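Long-range contact in protein-glutamine gamma-glutamyltransferase (Pseudomonas aeruginosa PAO1, PDB 6G49), which displays transglutaminase activity in vitro, joining protein glutamine and lysine side chains, and is critical for the viability of the bacterium: residues Gln70-Ala75 with Asp285-Val290. Residues are numbered along the deposited sequence; the frame is centred on the assembly and turned at random. Where two conformers were deposited one is given.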
loop_
_atom_site.group_PDB
_atom_site.type_symbol
_atom_site.label_atom_id
_atom_site.label_comp_id
_atom_site.label_asym_id
_atom_site.label_seq_id
_atom_site.Cartn_x
_atom_site.Cartn_y
_atom_site.Cartn_z
ATOM N N GLN A 70 -9.194 8.410 4.438
ATOM C CA GLN A 70 -9.661 7.088 4.249
ATOM C C GLN A 70 -9.508 6.617 2.785
ATOM O O GLN A 70 -9.870 5.484 2.518
ATOM C CB GLN A 70 -11.151 7.021 4.599
ATOM C CG GLN A 70 -11.348 7.169 6.111
ATOM C CD GLN A 70 -12.790 7.240 6.563
ATOM O OE1 GLN A 70 -13.718 6.761 5.904
ATOM N NE2 GLN A 70 -12.971 7.844 7.726
ATOM N N LEU A 71 -9.108 7.501 1.855
ATOM C CA LEU A 71 -9.143 7.199 0.443
ATOM C C LEU A 71 -7.839 6.506 0.021
ATOM O O LEU A 71 -7.008 7.036 -0.727
ATOM C CB LEU A 71 -9.372 8.472 -0.340
ATOM C CG LEU A 71 -10.709 9.153 -0.053
ATOM C CD1 LEU A 71 -10.834 10.362 -0.925
ATOM C CD2 LEU A 71 -11.871 8.202 -0.278
ATOM N N TYR A 72 -7.656 5.319 0.566
ATOM C CA TYR A 72 -6.578 4.404 0.174
ATOM C C TYR A 72 -7.108 3.395 -0.828
ATOM O O TYR A 72 -7.763 2.416 -0.476
ATOM C CB TYR A 72 -5.977 3.702 1.400
ATOM C CG TYR A 72 -5.071 4.607 2.189
ATOM C CD1 TYR A 72 -5.573 5.524 3.087
ATOM C CD2 TYR A 72 -3.690 4.504 2.091
ATOM C CE1 TYR A 72 -4.737 6.355 3.789
ATOM C CE2 TYR A 72 -2.830 5.321 2.817
ATOM C CZ TYR A 72 -3.372 6.251 3.688
ATOM O OH TYR A 72 -2.523 7.023 4.413
ATOM N N TRP A 73 -6.798 3.652 -2.091
ATOM C CA TRP A 73 -7.202 2.856 -3.233
ATOM C C TRP A 73 -6.211 1.715 -3.469
ATOM O O TRP A 73 -5.167 1.962 -4.089
ATOM C CB TRP A 73 -7.391 3.698 -4.496
ATOM C CG TRP A 73 -8.220 4.925 -4.314
ATOM C CD1 TRP A 73 -7.763 6.188 -4.136
ATOM C CD2 TRP A 73 -9.661 5.008 -4.236
ATOM N NE1 TRP A 73 -8.815 7.056 -3.944
ATOM C CE2 TRP A 73 -9.971 6.351 -4.014
ATOM C CE3 TRP A 73 -10.674 4.059 -4.337
ATOM C CZ2 TRP A 73 -11.295 6.784 -3.872
ATOM C CZ3 TRP A 73 -11.980 4.483 -4.202
ATOM C CH2 TRP A 73 -12.247 5.825 -4.006
ATOM N N ARG A 74 -6.492 0.531 -2.927
ATOM C CA ARG A 74 -5.601 -0.628 -3.114
ATOM C C ARG A 74 -5.643 -1.055 -4.572
ATOM O O ARG A 74 -6.715 -1.179 -5.183
ATOM C CB ARG A 74 -5.924 -1.852 -2.254
ATOM C CG ARG A 74 -4.971 -3.038 -2.442
ATOM C CD ARG A 74 -5.287 -4.253 -1.555
ATOM N NE ARG A 74 -5.371 -3.935 -0.142
ATOM C CZ ARG A 74 -4.739 -4.596 0.820
ATOM N NH1 ARG A 74 -4.128 -5.741 0.515
ATOM N NH2 ARG A 74 -4.700 -4.097 2.047
ATOM N N ALA A 75 -4.446 -1.304 -5.143
ATOM C CA ALA A 75 -4.285 -1.960 -6.437
ATOM C C ALA A 75 -3.753 -3.365 -6.281
ATOM O O ALA A 75 -4.344 -4.333 -6.795
ATOM C CB ALA A 75 -3.407 -1.163 -7.345
ATOM N N ASP A 285 -1.203 10.698 -7.708
ATOM C CA ASP A 285 -1.755 10.192 -6.455
ATOM C C ASP A 285 -1.251 8.770 -6.152
ATOM O O ASP A 285 -1.682 8.183 -5.121
ATOM C CB ASP A 285 -3.264 10.198 -6.496
ATOM C CG ASP A 285 -3.870 11.598 -6.540
ATOM O OD1 ASP A 285 -3.321 12.465 -5.854
ATOM O OD2 ASP A 285 -4.789 11.818 -7.357
ATOM N N ALA A 286 -0.380 8.201 -6.975
ATOM C CA ALA A 286 0.163 6.831 -6.746
ATOM C C ALA A 286 0.857 6.819 -5.387
ATOM O O ALA A 286 1.537 7.782 -4.971
ATOM C CB ALA A 286 1.081 6.401 -7.831
ATOM N N HIS A 287 0.633 5.732 -4.645
ATOM C CA HIS A 287 1.076 5.668 -3.259
ATOM C C HIS A 287 1.369 4.215 -2.889
ATOM O O HIS A 287 0.861 3.307 -3.484
ATOM C CB HIS A 287 0.002 6.284 -2.371
ATOM C CG HIS A 287 0.444 6.662 -1.010
ATOM N ND1 HIS A 287 1.511 7.509 -0.849
ATOM C CD2 HIS A 287 -0.019 6.327 0.209
ATOM C CE1 HIS A 287 1.679 7.698 0.469
ATOM N NE2 HIS A 287 0.767 6.964 1.154
ATOM N N ALA A 288 2.196 4.080 -1.867
ATOM C CA ALA A 288 2.586 2.798 -1.296
ATOM C C ALA A 288 2.572 2.903 0.210
ATOM O O ALA A 288 3.003 3.924 0.783
ATOM C CB ALA A 288 3.943 2.381 -1.784
ATOM N N TRP A 289 2.027 1.877 0.874
ATOM C CA TRP A 289 1.926 1.813 2.281
ATOM C C TRP A 289 2.199 0.361 2.741
ATOM O O TRP A 289 2.733 -0.443 1.954
ATOM C CB TRP A 289 0.621 2.409 2.802
ATOM C CG TRP A 289 -0.637 1.760 2.301
ATOM C CD1 TRP A 289 -1.451 0.897 2.976
ATOM C CD2 TRP A 289 -1.317 2.049 1.059
ATOM N NE1 TRP A 289 -2.536 0.551 2.212
ATOM C CE2 TRP A 289 -2.494 1.253 1.043
ATOM C CE3 TRP A 289 -1.031 2.826 -0.073
ATOM C CZ2 TRP A 289 -3.404 1.272 -0.022
ATOM C CZ3 TRP A 289 -1.947 2.853 -1.101
ATOM C CH2 TRP A 289 -3.095 2.061 -1.086
ATOM N N VAL A 290 1.851 0.074 3.985
ATOM C CA VAL A 290 2.227 -1.218 4.622
ATOM C C VAL A 290 0.973 -1.846 5.228
ATOM O O VAL A 290 0.073 -1.184 5.721
ATOM C CB VAL A 290 3.325 -1.006 5.677
ATOM C CG1 VAL A 290 3.660 -2.304 6.435
ATOM C CG2 VAL A 290 4.564 -0.430 5.029
HETATM O O HOH W 1 -5.504 -0.930 1.902
#
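Strand 72-75, carrying Tyr72, and strand 286-290, carrying His287 and Trp289, run almost perpendicular, at 85°, their axes coming within 8.5 Å of each other, and side chains span the gap. The contact lies in the periplasmic domain and contributes His287 to the probable Cys-His-Asp triad of the transglutaminase-like fold, where by similarity Cys243 is the nucleophile and His287 and Asp303 its partners.

The contact is built on a T-shaped (edge-to-face) pair: Tyr72 turns the edge of its ring toward the face of Trp289, the planes at 78°. Tyr72 CD2 stands over the centre of the indole, 3.6 Å from Trp289 CD2, while Tyr72 CB lies 3.8 Å from Trp289 CZ2. A broad indole suits this place because its face receives the phenol edge while its rim reaches the other strand, with Trp289 CH2 3.6 Å from Trp73 O.

Further out, Tyr72 CE2 meets the edge of the imidazole, 4.0 Å from His287 CD2. Tyrosine combines this apolar packing with a polar tip: its OH hydrogen-bonds to Asp303 OD2, the same oxygen that binds His287 NE2. Tyr72 thus sits in the second shell, consistent with its steadying the side chain of Asp303, which in turn is placed to orient His287.

On the pyrrole side, a water can bridge the strands in the given conformer of Arg74. This long side chain, whose guanidinium forms a salt bridge with Glu291, donates from NH2 to the water at 3.3 Å, and the water oxygen, in the indole plane, also accepts a weak hydrogen bond from Trp289 NE1.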